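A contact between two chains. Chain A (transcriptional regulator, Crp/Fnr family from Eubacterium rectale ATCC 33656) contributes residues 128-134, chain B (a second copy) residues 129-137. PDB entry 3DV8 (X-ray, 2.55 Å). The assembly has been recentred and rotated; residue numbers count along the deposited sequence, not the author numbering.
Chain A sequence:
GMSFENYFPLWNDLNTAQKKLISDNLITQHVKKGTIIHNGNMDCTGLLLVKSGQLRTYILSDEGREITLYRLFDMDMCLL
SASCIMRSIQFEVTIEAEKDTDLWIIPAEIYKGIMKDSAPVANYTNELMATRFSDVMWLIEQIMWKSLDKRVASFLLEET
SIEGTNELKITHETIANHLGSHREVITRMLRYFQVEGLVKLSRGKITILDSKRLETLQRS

Chain A (128-134) LMATRFS
Chain B (129-137) MATRFSDVM

Both stretches are wholly α-helical, with phi/psi near -60/-45, and belong to longer helices; backbone bonds such as Phe B133 N to Met B129 O (2.7 Å) hold the turns. The helices run parallel, N-to-C directions 16° apart, with axes 10.8 Å apart at closest approach. The CA atoms of Met A129 and Met B129 lie 7.8 Å apart, those of Phe A133 and Phe B133 6.2 Å. No hydrogen bond crosses; the contact is apolar and buries 485 Å².

At its centre Phe A133 and Phe B133 (chi1 t, -158°; chi2 -28°) form an offset stack, planes at 9° and centroids 4.9 Å apart. Each ring's centroid also lies 4.0 Å from the partner phenylalanine CA, a CH-pi contact over the face. Val B136 (chi1 t) brings CG2 to the edge of the Phe A133 ring, 3.9 Å from CE1.

One turn earlier, selenomethionines Met A129 and Met B129 (chi1 -110°, chi2 t, chi3 m) direct their CA-to-CB bonds toward each other's helix and touch CE to CE at 3.4 Å. Met A129 SE packs 4.0 Å from Ala B130 CB, and Met B129 SE mirrors this against Ala A130 CB. Arg B132 leads its charged end away from the contact, where NH1 forms a salt bridge with Asp B135 OD2 (3.3 Å), whose hydrogen bond is weak.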

# COMPACT_ATOMS: atom_id res chain seq x y z
N LEU A 128 2.89 13.11 3.02
CA LEU A 128 1.46 12.82 3.09
C LEU A 128 1.20 11.45 2.45
O LEU A 128 0.50 10.62 3.04
CB LEU A 128 0.66 13.94 2.41
CG LEU A 128 -0.83 14.07 2.72
CD1 LEU A 128 -1.07 14.27 4.22
CD2 LEU A 128 -1.39 15.23 1.91
N MSE A 129 1.78 11.20 1.26
CA MSE A 129 1.71 9.87 0.60
C MSE A 129 2.32 8.74 1.44
O MSE A 129 1.72 7.68 1.53
CB MSE A 129 2.40 9.82 -0.78
CG MSE A 129 1.48 9.68 -1.97
SE MSE A 129 2.48 8.95 -3.47
CE MSE A 129 3.79 10.24 -3.58
N ALA A 130 3.52 8.98 1.98
CA ALA A 130 4.22 8.01 2.83
C ALA A 130 3.37 7.58 4.04
O ALA A 130 3.33 6.40 4.36
CB ALA A 130 5.57 8.58 3.29
N THR A 131 2.67 8.54 4.66
CA THR A 131 1.75 8.27 5.78
C THR A 131 0.62 7.31 5.37
O THR A 131 0.36 6.33 6.06
CB THR A 131 1.08 9.58 6.31
OG1 THR A 131 2.09 10.52 6.65
CG2 THR A 131 0.21 9.31 7.53
N ARG A 132 0.00 7.60 4.22
CA ARG A 132 -1.10 6.78 3.68
C ARG A 132 -0.56 5.42 3.18
O ARG A 132 -1.23 4.40 3.36
CB ARG A 132 -1.87 7.55 2.58
CG ARG A 132 -2.39 8.96 3.00
CD ARG A 132 -3.56 8.98 3.98
NE ARG A 132 -3.71 10.31 4.62
CZ ARG A 132 -3.34 10.63 5.87
NH1 ARG A 132 -2.82 9.74 6.72
NH2 ARG A 132 -3.53 11.87 6.32
N PHE A 133 0.64 5.42 2.58
CA PHE A 133 1.35 4.19 2.15
C PHE A 133 1.56 3.35 3.42
O PHE A 133 1.24 2.16 3.42
CB PHE A 133 2.72 4.52 1.52
CG PHE A 133 3.29 3.44 0.59
CD1 PHE A 133 3.00 2.07 0.71
CD2 PHE A 133 4.23 3.83 -0.36
CE1 PHE A 133 3.57 1.14 -0.15
CE2 PHE A 133 4.82 2.91 -1.22
CZ PHE A 133 4.50 1.56 -1.11
N SER A 134 2.08 3.98 4.48
CA SER A 134 2.29 3.30 5.77
C SER A 134 0.98 2.75 6.35
O SER A 134 0.98 1.61 6.84
CB SER A 134 3.00 4.20 6.79
OG SER A 134 4.24 4.68 6.31
N MSE B 129 7.22 6.83 -5.61
CA MSE B 129 6.36 6.32 -4.50
C MSE B 129 4.98 5.87 -4.96
O MSE B 129 4.52 4.82 -4.54
CB MSE B 129 6.15 7.33 -3.36
CG MSE B 129 6.83 6.99 -2.05
SE MSE B 129 5.94 7.91 -0.60
CE MSE B 129 6.13 9.65 -1.22
N ALA B 130 4.31 6.71 -5.76
CA ALA B 130 2.99 6.42 -6.31
C ALA B 130 2.96 5.10 -7.10
O ALA B 130 2.02 4.33 -6.95
CB ALA B 130 2.50 7.59 -7.19
N THR B 131 4.01 4.85 -7.89
CA THR B 131 4.17 3.58 -8.64
C THR B 131 4.21 2.37 -7.70
O THR B 131 3.49 1.39 -7.92
CB THR B 131 5.48 3.57 -9.48
OG1 THR B 131 5.51 4.72 -10.32
CG2 THR B 131 5.59 2.32 -10.34
N ARG B 132 5.02 2.47 -6.65
CA ARG B 132 5.18 1.40 -5.65
C ARG B 132 3.90 1.27 -4.79
O ARG B 132 3.50 0.16 -4.46
CB ARG B 132 6.44 1.62 -4.79
CG ARG B 132 7.77 1.82 -5.60
CD ARG B 132 8.33 0.58 -6.28
NE ARG B 132 9.31 0.92 -7.33
CZ ARG B 132 9.10 0.92 -8.66
NH1 ARG B 132 7.94 0.53 -9.20
NH2 ARG B 132 10.08 1.27 -9.49
N PHE B 133 3.27 2.41 -4.47
CA PHE B 133 1.97 2.46 -3.76
C PHE B 133 0.96 1.71 -4.64
O PHE B 133 0.25 0.83 -4.14
CB PHE B 133 1.49 3.91 -3.55
CG PHE B 133 0.48 4.12 -2.42
CD1 PHE B 133 -0.40 3.12 -1.97
CD2 PHE B 133 0.37 5.40 -1.86
CE1 PHE B 133 -1.31 3.39 -0.94
CE2 PHE B 133 -0.54 5.67 -0.85
CZ PHE B 133 -1.39 4.67 -0.39
N SER B 134 0.92 2.04 -5.93
CA SER B 134 0.03 1.37 -6.89
C SER B 134 0.32 -0.14 -6.98
O SER B 134 -0.63 -0.92 -7.00
CB SER B 134 0.10 2.01 -8.29
OG SER B 134 -0.22 3.39 -8.26
N ASP B 135 1.61 -0.55 -6.99
CA ASP B 135 2.00 -1.98 -7.00
C ASP B 135 1.41 -2.71 -5.78
O ASP B 135 0.79 -3.77 -5.92
CB ASP B 135 3.54 -2.18 -6.94
CG ASP B 135 4.27 -1.69 -8.20
OD1 ASP B 135 3.65 -1.60 -9.27
OD2 ASP B 135 5.49 -1.42 -8.11
N VAL B 136 1.61 -2.12 -4.61
CA VAL B 136 1.06 -2.65 -3.35
C VAL B 136 -0.49 -2.65 -3.34
O VAL B 136 -1.09 -3.53 -2.72
CB VAL B 136 1.66 -1.90 -2.14
CG1 VAL B 136 0.94 -2.25 -0.87
CG2 VAL B 136 3.16 -2.21 -2.01
N MSE B 137 -1.13 -1.69 -4.00
CA MSE B 137 -2.61 -1.68 -4.11
C MSE B 137 -3.16 -2.77 -5.02
O MSE B 137 -4.26 -3.27 -4.77
CB MSE B 137 -3.13 -0.30 -4.51
CG MSE B 137 -2.96 0.75 -3.42
SE MSE B 137 -4.25 0.57 -1.99
CE MSE B 137 -3.48 -0.78 -1.11